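Local coordinates for protein ribokinase (Thermotoga maritima, PDB 1VM7) that probably phosphorylates D-ribose at its O-5 hydroxyl, using ATP and a divalent metal such as magnesium, to give D-ribose 5-phosphate, at residues A[135-146]-A[157-168]. Numbering follows the deposited sequence.
Sequences WNTLSESDILLL and ECAKRFNGIVIF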
loop_
_atom_site.group_PDB
_atom_site.type_symbol
_atom_site.label_atom_id
_atom_site.label_comp_id
_atom_site.label_asym_id
_atom_site.label_seq_id
_atom_site.Cartn_x
_atom_site.Cartn_y
_atom_site.Cartn_z
ATOM N N TRP A 135 -3.363 -25.603 21.614
ATOM C CA TRP A 135 -4.643 -26.118 22.103
ATOM C C TRP A 135 -4.697 -26.216 23.623
ATOM O O TRP A 135 -5.752 -26.044 24.235
ATOM C CB TRP A 135 -4.930 -27.530 21.562
ATOM C CG TRP A 135 -5.187 -27.555 20.121
ATOM C CD1 TRP A 135 -4.382 -28.094 19.155
ATOM C CD2 TRP A 135 -6.321 -26.994 19.444
ATOM N NE1 TRP A 135 -4.950 -27.906 17.915
ATOM C CE2 TRP A 135 -6.133 -27.223 18.063
ATOM C CE3 TRP A 135 -7.465 -26.306 19.871
ATOM C CZ2 TRP A 135 -7.056 -26.800 17.100
ATOM C CZ3 TRP A 135 -8.381 -25.884 18.918
ATOM C CH2 TRP A 135 -8.173 -26.136 17.547
ATOM N N ASN A 136 -3.570 -26.560 24.236
ATOM C CA ASN A 136 -3.522 -26.634 25.689
ATOM C C ASN A 136 -3.833 -25.254 26.276
ATOM O O ASN A 136 -4.680 -25.113 27.147
ATOM N N THR A 137 -3.164 -24.233 25.773
ATOM C CA THR A 137 -3.432 -22.868 26.212
ATOM C C THR A 137 -4.845 -22.418 25.851
ATOM O O THR A 137 -5.505 -21.769 26.646
ATOM C CB THR A 137 -2.425 -21.927 25.598
ATOM O OG1 THR A 137 -1.131 -22.331 26.046
ATOM C CG2 THR A 137 -2.691 -20.477 25.989
ATOM N N LEU A 138 -5.308 -22.763 24.652
ATOM C CA LEU A 138 -6.644 -22.365 24.219
ATOM C C LEU A 138 -7.733 -22.966 25.105
ATOM O O LEU A 138 -8.780 -22.359 25.297
ATOM C CB LEU A 138 -6.900 -22.778 22.772
ATOM C CG LEU A 138 -8.232 -22.248 22.223
ATOM C CD1 LEU A 138 -8.189 -20.728 22.127
ATOM C CD2 LEU A 138 -8.554 -22.852 20.878
ATOM N N SER A 139 -7.480 -24.148 25.651
ATOM C CA SER A 139 -8.455 -24.790 26.523
ATOM C C SER A 139 -8.587 -24.069 27.870
ATOM O O SER A 139 -9.491 -24.364 28.654
ATOM C CB SER A 139 -8.101 -26.260 26.724
ATOM O OG SER A 139 -6.912 -26.403 27.480
ATOM N N GLU A 140 -7.682 -23.129 28.144
ATOM C CA GLU A 140 -7.814 -22.281 29.329
ATOM C C GLU A 140 -8.893 -21.198 29.162
ATOM O O GLU A 140 -9.255 -20.545 30.130
ATOM C CB GLU A 140 -6.452 -21.692 29.734
ATOM C CG GLU A 140 -5.486 -22.770 30.287
ATOM C CD GLU A 140 -4.167 -22.211 30.807
ATOM O OE1 GLU A 140 -3.598 -21.331 30.131
ATOM N N SER A 141 -9.405 -21.016 27.944
ATOM C CA SER A 141 -10.471 -20.048 27.667
ATOM C C SER A 141 -11.863 -20.677 27.759
ATOM O O SER A 141 -12.014 -21.885 27.626
ATOM C CB SER A 141 -10.285 -19.432 26.266
ATOM O OG SER A 141 -9.049 -18.736 26.163
ATOM N N ASP A 142 -12.872 -19.831 27.979
ATOM C CA ASP A 142 -14.266 -20.254 28.106
ATOM C C ASP A 142 -15.150 -19.728 26.996
ATOM O O ASP A 142 -16.187 -20.309 26.714
ATOM C CB ASP A 142 -14.858 -19.811 29.448
ATOM C CG ASP A 142 -14.016 -20.236 30.614
ATOM O OD1 ASP A 142 -14.042 -21.423 30.984
ATOM O OD2 ASP A 142 -13.304 -19.373 31.151
ATOM N N ILE A 143 -14.729 -18.637 26.365
ATOM C CA ILE A 143 -15.443 -18.043 25.240
ATOM C C ILE A 143 -14.474 -17.857 24.066
ATOM O O ILE A 143 -13.342 -17.421 24.241
ATOM C CB ILE A 143 -16.067 -16.674 25.595
ATOM C CG1 ILE A 143 -17.074 -16.799 26.743
ATOM C CG2 ILE A 143 -16.716 -16.044 24.352
ATOM C CD1 ILE A 143 -17.556 -15.446 27.300
ATOM N N LEU A 144 -14.935 -18.200 22.874
ATOM C CA LEU A 144 -14.116 -18.173 21.672
ATOM C C LEU A 144 -14.750 -17.357 20.584
ATOM O O LEU A 144 -15.885 -17.643 20.150
ATOM C CB LEU A 144 -13.888 -19.593 21.135
ATOM C CG LEU A 144 -13.143 -19.743 19.793
ATOM C CD1 LEU A 144 -11.784 -19.148 19.889
ATOM C CD2 LEU A 144 -13.042 -21.220 19.402
ATOM N N LEU A 145 -14.013 -16.338 20.127
ATOM C CA LEU A 145 -14.458 -15.536 18.986
ATOM C C LEU A 145 -13.699 -15.875 17.709
ATOM O O LEU A 145 -12.470 -15.909 17.677
ATOM C CB LEU A 145 -14.346 -14.049 19.236
ATOM C CG LEU A 145 -15.521 -13.456 19.997
ATOM C CD1 LEU A 145 -15.542 -14.070 21.357
ATOM C CD2 LEU A 145 -15.328 -11.978 20.106
ATOM N N LEU A 146 -14.476 -16.121 16.666
ATOM C CA LEU A 146 -13.972 -16.514 15.370
ATOM C C LEU A 146 -14.596 -15.615 14.324
ATOM O O LEU A 146 -15.686 -15.085 14.530
ATOM C CB LEU A 146 -14.334 -17.975 15.093
ATOM C CG LEU A 146 -13.766 -19.037 16.034
ATOM C CD1 LEU A 146 -14.391 -20.431 15.824
ATOM C CD2 LEU A 146 -12.264 -19.108 15.845
ATOM N N GLU A 157 -11.491 -25.984 12.884
ATOM C CA GLU A 157 -10.898 -26.873 13.857
ATOM C C GLU A 157 -11.059 -26.305 15.259
ATOM O O GLU A 157 -11.338 -27.055 16.179
ATOM C CB GLU A 157 -9.422 -27.140 13.526
ATOM C CG GLU A 157 -8.786 -28.274 14.323
ATOM C CD GLU A 157 -9.368 -29.639 13.996
ATOM O OE1 GLU A 157 -10.407 -29.735 13.286
ATOM O OE2 GLU A 157 -8.778 -30.634 14.457
ATOM N N CYS A 158 -10.892 -24.989 15.413
ATOM C CA CYS A 158 -11.135 -24.316 16.699
ATOM C C CYS A 158 -12.561 -24.478 17.201
ATOM O O CYS A 158 -12.773 -24.791 18.357
ATOM C CB CYS A 158 -10.834 -22.824 16.582
ATOM S SG CYS A 158 -9.104 -22.505 16.606
ATOM N N ALA A 159 -13.532 -24.223 16.325
ATOM C CA ALA A 159 -14.943 -24.369 16.674
ATOM C C ALA A 159 -15.277 -25.818 17.035
ATOM O O ALA A 159 -16.061 -26.080 17.965
ATOM C CB ALA A 159 -15.828 -23.878 15.521
ATOM N N LYS A 160 -14.660 -26.756 16.316
ATOM C CA LYS A 160 -14.797 -28.185 16.620
ATOM C C LYS A 160 -14.242 -28.544 17.994
ATOM O O LYS A 160 -14.894 -29.250 18.770
ATOM C CB LYS A 160 -14.074 -29.053 15.577
ATOM C CG LYS A 160 -14.717 -29.099 14.216
ATOM C CD LYS A 160 -14.065 -30.170 13.330
ATOM C CE LYS A 160 -14.658 -31.514 13.594
ATOM N NZ LYS A 160 -13.898 -32.592 12.897
ATOM N N ARG A 161 -13.024 -28.099 18.276
ATOM C CA ARG A 161 -12.348 -28.560 19.478
ATOM C C ARG A 161 -12.677 -27.763 20.746
ATOM O O ARG A 161 -12.480 -28.270 21.855
ATOM C CB ARG A 161 -10.838 -28.554 19.279
ATOM C CG ARG A 161 -10.359 -29.492 18.216
ATOM C CD ARG A 161 -8.961 -29.937 18.578
ATOM N NE ARG A 161 -8.180 -30.273 17.405
ATOM C CZ ARG A 161 -6.938 -30.733 17.455
ATOM N NH1 ARG A 161 -6.326 -30.908 18.634
ATOM N NH2 ARG A 161 -6.307 -31.005 16.314
ATOM N N PHE A 162 -13.142 -26.524 20.590
ATOM C CA PHE A 162 -13.358 -25.665 21.743
ATOM C C PHE A 162 -14.406 -26.210 22.689
ATOM O O PHE A 162 -15.569 -26.375 22.347
ATOM C CB PHE A 162 -13.727 -24.236 21.348
ATOM C CG PHE A 162 -13.460 -23.223 22.440
ATOM C CD1 PHE A 162 -12.172 -23.049 22.949
ATOM C CD2 PHE A 162 -14.484 -22.451 22.959
ATOM C CE1 PHE A 162 -11.923 -22.133 23.937
ATOM C CE2 PHE A 162 -14.241 -21.528 23.946
ATOM C CZ PHE A 162 -12.958 -21.365 24.429
ATOM N N ASN A 163 -13.960 -26.507 23.898
ATOM C CA ASN A 163 -14.880 -26.693 25.005
ATOM C C ASN A 163 -15.102 -25.307 25.617
ATOM O O ASN A 163 -14.277 -24.794 26.378
ATOM C CB ASN A 163 -14.347 -27.700 26.019
ATOM C CG ASN A 163 -15.428 -28.207 26.940
ATOM O OD1 ASN A 163 -16.619 -28.044 26.659
ATOM N ND2 ASN A 163 -15.026 -28.819 28.053
ATOM N N GLY A 164 -16.209 -24.697 25.217
ATOM C CA GLY A 164 -16.598 -23.385 25.667
ATOM C C GLY A 164 -17.600 -22.799 24.697
ATOM O O GLY A 164 -18.098 -23.487 23.807
ATOM N N ILE A 165 -17.908 -21.524 24.883
ATOM C CA ILE A 165 -18.855 -20.834 24.027
ATOM C C ILE A 165 -18.130 -20.406 22.755
ATOM O O ILE A 165 -17.098 -19.746 22.806
ATOM C CB ILE A 165 -19.518 -19.652 24.768
ATOM C CG1 ILE A 165 -20.359 -20.196 25.930
ATOM C CG2 ILE A 165 -20.373 -18.828 23.831
ATOM C CD1 ILE A 165 -20.590 -19.197 27.018
ATOM N N VAL A 166 -18.660 -20.857 21.623
ATOM C CA VAL A 166 -18.095 -20.596 20.314
ATOM C C VAL A 166 -19.011 -19.604 19.589
ATOM O O VAL A 166 -20.199 -19.894 19.353
ATOM C CB VAL A 166 -17.935 -21.893 19.482
ATOM C CG1 VAL A 166 -17.300 -21.605 18.105
ATOM C CG2 VAL A 166 -17.111 -22.913 20.237
ATOM N N ILE A 167 -18.426 -18.434 19.290
ATOM C CA ILE A 167 -19.055 -17.337 18.576
ATOM C C ILE A 167 -18.348 -17.208 17.227
ATOM O O ILE A 167 -17.143 -16.985 17.189
ATOM C CB ILE A 167 -18.892 -16.009 19.335
ATOM C CG1 ILE A 167 -19.548 -16.113 20.722
ATOM C CG2 ILE A 167 -19.476 -14.873 18.510
ATOM C CD1 ILE A 167 -19.127 -15.063 21.757
ATOM N N PHE A 168 -19.105 -17.371 16.134
ATOM C CA PHE A 168 -18.561 -17.306 14.770
ATOM C C PHE A 168 -19.229 -16.173 13.970
ATOM O O PHE A 168 -20.431 -16.154 13.765
ATOM C CB PHE A 168 -18.730 -18.652 14.069
ATOM C CG PHE A 168 -18.351 -18.638 12.619
ATOM C CD1 PHE A 168 -17.105 -18.228 12.219
ATOM C CD2 PHE A 168 -19.261 -19.049 11.644
ATOM C CE1 PHE A 168 -16.763 -18.222 10.888
ATOM C CE2 PHE A 168 -18.923 -19.052 10.318
ATOM C CZ PHE A 168 -17.679 -18.634 9.928
#
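L144 lies across one face of the F162 ring, its CB 3.6 Å from the ring centroid in a CH-pi contact, at the heart of a beta-alpha-beta crossover of the ribokinase (PfkB) fold. F162, the first residue past helix 152-161, has CG anti to its N (chi1 -159°), which carries the ring to L144. L138 O and S141 CB meet the ring at its edge. Further along, L146 CD1 rests 3.7 Å from A159 CB, and C158 CB packs against L144 CD2, seating the helix on the sheet. On the other sheet face, L145 CD1 and I167 CD1 lie side by side, 3.7 Å apart, against helix 256-269. Strands 143-146 and 165-168 run parallel, held by backbone hydrogen bonds such as L144 N to I165 O (2.7 Å) and I167 N to L144 O, with I165 N to D142 O just ahead of the strand; strand 17-20 flanks 143-146 on its other side. Outward, W135 turns its indole edge to C158 CA, while R161 stacks flat on one indole face, planes only 9° apart, with CD over the six-membered ring and CZ 3.8 Å from the five-membered centroid. A serine in place of W135 would probably leave the R161 guanidinium without its stacking surface and open a gap beside C158. E157 fixes that guanidinium from its edge: both NE (3.0 Å) and NH2 (3.1 Å) of R161 donate to the single oxygen E157 OE2.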